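Local coordinates for ribosomal RNA processing protein 6 (Trypanosoma brucei brucei, PDB 4NLC), which probably degrades and trims RNA from its 3' end as an exosome-associated exoribonuclease, represented by its catalytic core of exonuclease and HRDC domains, at residues Q278-S283 and S320-I325; P268-D273 and E297-R302. The protein carries 1 engineered substitution. One frame throughout, in Å; residues are numbered along the deposited sequence.

Interaction 1: Q278-S283 and S320-I325; sequences QALGRS and SSVLSI. Engineered in segment 320-325: Ser321 (natural residue Cys).
Leu280 reaches Val322 and Leu323 through two torsions: chi1 of -64° turns Leu280 CG toward helix 319-328, and chi2 of 165° sets where its two methyls go. Leu280 CD1 rests against Val322 CG1 at 4.0 Å, while Leu280 CD2 lies 3.8 Å from Leu323 CD1, the side chains of the two leucines lying antiparallel as they pass. Leu323 has an unusual chi1 of -145°, away from the staggered positions, and its fork is spread over Ser283. Both methyls straddle Ser283 O, Leu323 CD1 at 3.3 Å and Leu323 CD2 at 3.4 Å, with Leu323 CD2 also 3.6 Å from Ser283 CB. No hydrogen bond joins the two segments; the contact rests on van der Waals packing, part of it methyls against the Ser283 carbonyl. Val322 and Leu280 form the buried end, whereas Ser283 lies at the exposed edge. Gly281, with positive phi, is where the chain leaves the helix after Leu280, and the 3-10 turn after it brings Ser283 round to Leu323; a weak bond from Ser283 N to Leu280 O spans it. Leu284 also touches Leu323, and Ile319 packs on Leu280. The C-terminal end of helix 275-280 and the turn after it thus pack on helix 319-328, a helix of the all-helical HRDC domain.

Interaction 2: P268-D273 and E297-R302; sequences PHLDPD and EIFNWR
Asn300 reaches from helix 289-309 to the backbone of Pro272, and its amide makes the one hydrogen bond between the segments. Asn300 ND2 donates to Pro272 O over 3.0 Å, nearly straight at 164°. The acceptor lies almost in the amide plane of Asn300, and the donor approaches a lone pair in the carbonyl plane, with a C=O...N angle of 113°. The amide is therefore well aligned with the carbonyl it holds. Asn300 CG lies opposite that residue's own backbone carbonyl carbon (chi1 -72°), directing the group outward from the helix to the loop. Pro272 CB adds a contact of 3.6 Å to Asn300 ND2.

The more enclosed part is built by Leu270, whose CB points to the helix. Leu270 CD2 meets the edge of the Phe299 ring, near the ring plane, 4.2 Å from Phe299 CE1, and lies 4.1 Å from Asn300 OD1. Phe299 is buried, and Thr275, Tyr276 and Ala279 of helix 275-280 pack on it. In this way the extended linker that leads from the exonuclease domain is fastened to the first long helix of the HRDC domain, just before the chain enters helix 275-280.

On its outer side the contact thins out. Pro272 is exposed, and Asp271 points its CB away from the helix; Asp271 OD1 receives a weak, long bond from Asp273 N (3.5 Å). Asp273 also turns its CB away, yet its OD1 forms a salt bridge with Arg296, one residue ahead of segment 297-302.

From the N terminus, the chain completes the exonuclease domain and helix 249-261 before the linker 268-273, the first half of interaction 2. Helix 275-280 comes next; its last turn and the residues up to 283 form the first half of interaction 1. The chain then returns in helix 289-309, where 297-302 closes the loop of interaction 2, and goes on to helix 319-328, where 320-325 closes that of interaction 1. The segments alternate, so the two loops cross. Helix 289-309, which carries the second half of interaction 2, also backs interaction 1: Ala279 CB touches Phe299 CE2 at 3.5 Å, and Ile325 and Val322 pack on Ile298. Linker, short helix and two HRDC helices are thereby tied together.

Interaction 1: Q278-S283 and S320-I325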
loop_
_atom_site.group_PDB
_atom_site.type_symbol
_atom_site.label_atom_id
_atom_site.label_comp_id
_atom_site.label_asym_id
_atom_site.label_seq_id
_atom_site.Cartn_x
_atom_site.Cartn_y
_atom_site.Cartn_z
ATOM N N GLN A 278 -11.494 2.088 -19.472
ATOM C CA GLN A 278 -11.380 1.121 -18.379
ATOM C C GLN A 278 -12.151 1.571 -17.139
ATOM O O GLN A 278 -12.659 0.735 -16.396
ATOM C CB GLN A 278 -9.904 0.888 -18.026
ATOM C CG GLN A 278 -9.146 0.064 -19.071
ATOM C CD GLN A 278 -7.638 0.105 -18.925
ATOM O OE1 GLN A 278 -7.051 1.030 -18.353
ATOM N NE2 GLN A 278 -6.970 -0.875 -19.511
ATOM N N ALA A 279 -12.246 2.892 -16.928
ATOM C CA ALA A 279 -12.915 3.489 -15.778
ATOM C C ALA A 279 -14.381 3.822 -16.036
ATOM O O ALA A 279 -15.185 3.772 -15.099
ATOM C CB ALA A 279 -12.165 4.734 -15.341
ATOM N N LEU A 280 -14.732 4.176 -17.287
ATOM C CA LEU A 280 -16.111 4.537 -17.614
ATOM C C LEU A 280 -16.929 3.364 -18.156
ATOM O O LEU A 280 -18.155 3.440 -18.135
ATOM C CB LEU A 280 -16.187 5.772 -18.546
ATOM C CG LEU A 280 -15.646 7.099 -17.962
ATOM C CD1 LEU A 280 -15.419 8.129 -19.045
ATOM C CD2 LEU A 280 -16.556 7.662 -16.878
ATOM N N GLY A 281 -16.249 2.292 -18.587
ATOM C CA GLY A 281 -16.838 1.058 -19.115
ATOM C C GLY A 281 -18.145 1.194 -19.881
ATOM O O GLY A 281 -18.239 1.981 -20.832
ATOM N N ARG A 282 -19.177 0.460 -19.415
ATOM C CA ARG A 282 -20.528 0.404 -19.990
ATOM C C ARG A 282 -21.250 1.748 -20.025
ATOM O O ARG A 282 -22.075 1.967 -20.917
ATOM C CB ARG A 282 -21.392 -0.667 -19.296
ATOM C CG ARG A 282 -21.695 -0.460 -17.802
ATOM C CD ARG A 282 -22.285 -1.706 -17.153
ATOM N NE ARG A 282 -23.646 -2.000 -17.618
ATOM C CZ ARG A 282 -24.268 -3.165 -17.445
ATOM N NH1 ARG A 282 -23.656 -4.168 -16.825
ATOM N NH2 ARG A 282 -25.498 -3.343 -17.907
ATOM N N SER A 283 -20.913 2.656 -19.084
ATOM C CA SER A 283 -21.479 4.008 -18.976
ATOM C C SER A 283 -21.197 4.909 -20.198
ATOM O O SER A 283 -21.747 6.005 -20.267
ATOM C CB SER A 283 -21.027 4.678 -17.680
ATOM O OG SER A 283 -21.702 4.126 -16.561
ATOM N N SER A 320 -18.824 9.688 -11.941
ATOM C CA SER A 320 -20.153 10.005 -12.469
ATOM C C SER A 320 -20.197 11.422 -12.971
ATOM O O SER A 320 -20.889 11.679 -13.944
ATOM C CB SER A 320 -21.233 9.774 -11.413
ATOM O OG SER A 320 -21.029 10.564 -10.253
ATOM N N SER A 321 -19.429 12.338 -12.333
ATOM C CA SER A 321 -19.303 13.749 -12.726
ATOM C C SER A 321 -18.666 13.896 -14.096
ATOM O O SER A 321 -19.036 14.798 -14.837
ATOM C CB SER A 321 -18.532 14.550 -11.685
ATOM O OG SER A 321 -19.303 14.717 -10.507
ATOM N N VAL A 322 -17.724 12.991 -14.440
ATOM C CA VAL A 322 -17.059 12.932 -15.740
ATOM C C VAL A 322 -18.142 12.612 -16.779
ATOM O O VAL A 322 -18.258 13.314 -17.793
ATOM C CB VAL A 322 -15.924 11.877 -15.745
ATOM C CG1 VAL A 322 -15.389 11.646 -17.156
ATOM C CG2 VAL A 322 -14.798 12.282 -14.803
ATOM N N LEU A 323 -18.968 11.584 -16.481
ATOM C CA LEU A 323 -20.052 11.176 -17.350
ATOM C C LEU A 323 -21.118 12.233 -17.453
ATOM O O LEU A 323 -21.592 12.483 -18.548
ATOM C CB LEU A 323 -20.651 9.844 -16.926
ATOM C CG LEU A 323 -21.100 8.986 -18.098
ATOM C CD1 LEU A 323 -19.920 8.160 -18.644
ATOM C CD2 LEU A 323 -22.266 8.105 -17.694
ATOM N N SER A 324 -21.407 12.931 -16.353
ATOM C CA SER A 324 -22.392 14.009 -16.315
ATOM C C SER A 324 -22.025 15.159 -17.267
ATOM O O SER A 324 -22.895 15.669 -17.956
ATOM C CB SER A 324 -22.548 14.532 -14.894
ATOM O OG SER A 324 -23.752 15.270 -14.816
ATOM N N ILE A 325 -20.742 15.556 -17.299
ATOM C CA ILE A 325 -20.269 16.635 -18.164
ATOM C C ILE A 325 -20.404 16.186 -19.613
ATOM O O ILE A 325 -20.987 16.906 -20.415
ATOM C CB ILE A 325 -18.820 17.086 -17.804
ATOM C CG1 ILE A 325 -18.783 17.770 -16.418
ATOM C CG2 ILE A 325 -18.230 18.005 -18.905
ATOM C CD1 ILE A 325 -17.398 18.137 -15.933
#

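Interaction 2: P268-D273 and E297-R302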
loop_
_atom_site.group_PDB
_atom_site.type_symbol
_atom_site.label_atom_id
_atom_site.label_comp_id
_atom_site.label_asym_id
_atom_site.label_seq_id
_atom_site.Cartn_x
_atom_site.Cartn_y
_atom_site.Cartn_z
ATOM N N PRO A 268 1.186 4.983 -10.925
ATOM C CA PRO A 268 -0.078 4.866 -11.674
ATOM C C PRO A 268 0.122 5.332 -13.122
ATOM O O PRO A 268 0.743 6.359 -13.397
ATOM C CB PRO A 268 -1.037 5.753 -10.883
ATOM C CG PRO A 268 -0.501 5.724 -9.493
ATOM C CD PRO A 268 0.988 5.765 -9.690
ATOM N N HIS A 269 -0.333 4.487 -14.030
ATOM C CA HIS A 269 -0.189 4.512 -15.485
ATOM C C HIS A 269 -1.390 5.142 -16.220
ATOM O O HIS A 269 -2.451 4.512 -16.316
ATOM C CB HIS A 269 0.004 3.046 -15.918
ATOM C CG HIS A 269 -0.220 2.097 -14.768
ATOM N ND1 HIS A 269 -1.483 1.932 -14.198
ATOM C CD2 HIS A 269 0.680 1.384 -14.045
ATOM C CE1 HIS A 269 -1.313 1.102 -13.180
ATOM N NE2 HIS A 269 -0.031 0.741 -13.047
ATOM N N LEU A 270 -1.232 6.381 -16.727
ATOM C CA LEU A 270 -2.312 7.032 -17.486
ATOM C C LEU A 270 -2.102 6.825 -18.972
ATOM O O LEU A 270 -1.131 7.330 -19.543
ATOM C CB LEU A 270 -2.472 8.539 -17.170
ATOM C CG LEU A 270 -3.689 9.329 -17.774
ATOM C CD1 LEU A 270 -3.417 9.872 -19.162
ATOM C CD2 LEU A 270 -5.042 8.603 -17.629
ATOM N N ASP A 271 -3.026 6.091 -19.592
ATOM C CA ASP A 271 -3.008 5.836 -21.024
ATOM C C ASP A 271 -4.048 6.796 -21.615
ATOM O O ASP A 271 -5.251 6.613 -21.386
ATOM C CB ASP A 271 -3.335 4.362 -21.339
ATOM C CG ASP A 271 -2.845 3.894 -22.699
ATOM O OD1 ASP A 271 -2.956 4.672 -23.673
ATOM O OD2 ASP A 271 -2.342 2.749 -22.787
ATOM N N PRO A 272 -3.608 7.874 -22.305
ATOM C CA PRO A 272 -4.581 8.858 -22.824
ATOM C C PRO A 272 -5.548 8.327 -23.888
ATOM O O PRO A 272 -6.552 8.986 -24.176
ATOM C CB PRO A 272 -3.701 9.996 -23.353
ATOM C CG PRO A 272 -2.324 9.745 -22.759
ATOM C CD PRO A 272 -2.219 8.270 -22.620
ATOM N N ASP A 273 -5.253 7.132 -24.450
ATOM C CA ASP A 273 -6.084 6.477 -25.464
ATOM C C ASP A 273 -6.951 5.350 -24.873
ATOM O O ASP A 273 -7.873 4.903 -25.554
ATOM C CB ASP A 273 -5.205 5.866 -26.597
ATOM C CG ASP A 273 -4.025 6.682 -27.115
ATOM O OD1 ASP A 273 -4.131 7.923 -27.165
ATOM O OD2 ASP A 273 -3.023 6.068 -27.534
ATOM N N GLU A 297 -11.562 13.608 -22.828
ATOM C CA GLU A 297 -10.828 14.835 -22.492
ATOM C C GLU A 297 -11.024 15.251 -21.027
ATOM O O GLU A 297 -10.052 15.660 -20.401
ATOM C CB GLU A 297 -11.149 15.980 -23.463
ATOM C CG GLU A 297 -10.741 15.752 -24.913
ATOM C CD GLU A 297 -9.254 15.744 -25.207
ATOM O OE1 GLU A 297 -8.547 16.674 -24.755
ATOM O OE2 GLU A 297 -8.799 14.821 -25.922
ATOM N N ILE A 298 -12.259 15.140 -20.478
ATOM C CA ILE A 298 -12.512 15.433 -19.058
ATOM C C ILE A 298 -11.725 14.421 -18.184
ATOM O O ILE A 298 -11.078 14.814 -17.217
ATOM C CB ILE A 298 -14.021 15.440 -18.689
ATOM C CG1 ILE A 298 -14.799 16.618 -19.374
ATOM C CG2 ILE A 298 -14.223 15.427 -17.153
ATOM C CD1 ILE A 298 -14.445 18.096 -18.902
ATOM N N PHE A 299 -11.754 13.137 -18.567
ATOM C CA PHE A 299 -11.046 12.091 -17.854
ATOM C C PHE A 299 -9.534 12.324 -17.881
ATOM O O PHE A 299 -8.876 12.146 -16.860
ATOM C CB PHE A 299 -11.428 10.687 -18.376
ATOM C CG PHE A 299 -10.925 9.588 -17.461
ATOM C CD1 PHE A 299 -9.622 9.103 -17.573
ATOM C CD2 PHE A 299 -11.724 9.096 -16.436
ATOM C CE1 PHE A 299 -9.140 8.124 -16.691
ATOM C CE2 PHE A 299 -11.249 8.099 -15.576
ATOM C CZ PHE A 299 -9.959 7.627 -15.702
ATOM N N ASN A 300 -8.988 12.728 -19.033
ATOM C CA ASN A 300 -7.549 12.990 -19.156
ATOM C C ASN A 300 -7.147 14.230 -18.409
ATOM O O ASN A 300 -6.087 14.231 -17.792
ATOM C CB ASN A 300 -7.090 13.001 -20.609
ATOM C CG ASN A 300 -7.095 11.612 -21.173
ATOM O OD1 ASN A 300 -7.307 10.632 -20.451
ATOM N ND2 ASN A 300 -6.859 11.486 -22.458
ATOM N N TRP A 301 -8.030 15.255 -18.396
ATOM C CA TRP A 301 -7.813 16.461 -17.609
ATOM C C TRP A 301 -7.834 16.091 -16.097
ATOM O O TRP A 301 -7.002 16.586 -15.326
ATOM C CB TRP A 301 -8.887 17.523 -17.901
ATOM C CG TRP A 301 -8.703 18.723 -17.030
ATOM C CD1 TRP A 301 -7.852 19.762 -17.254
ATOM C CD2 TRP A 301 -9.209 18.898 -15.695
ATOM N NE1 TRP A 301 -7.818 20.589 -16.156
ATOM C CE2 TRP A 301 -8.648 20.088 -15.189
ATOM C CE3 TRP A 301 -10.103 18.173 -14.884
ATOM C CZ2 TRP A 301 -8.974 20.593 -13.923
ATOM C CZ3 TRP A 301 -10.414 18.662 -13.623
ATOM C CH2 TRP A 301 -9.860 19.864 -13.157
ATOM N N ARG A 302 -8.802 15.253 -15.685
ATOM C CA ARG A 302 -8.985 14.845 -14.291
ATOM C C ARG A 302 -7.748 14.156 -13.758
ATOM O O ARG A 302 -7.372 14.399 -12.612
ATOM C CB ARG A 302 -10.269 14.000 -14.100
ATOM C CG ARG A 302 -10.627 13.749 -12.641
ATOM C CD ARG A 302 -11.790 12.790 -12.487
ATOM N NE ARG A 302 -11.405 11.447 -12.881
ATOM C CZ ARG A 302 -11.762 10.344 -12.244
ATOM N NH1 ARG A 302 -12.550 10.409 -11.183
ATOM N NH2 ARG A 302 -11.332 9.170 -12.660
#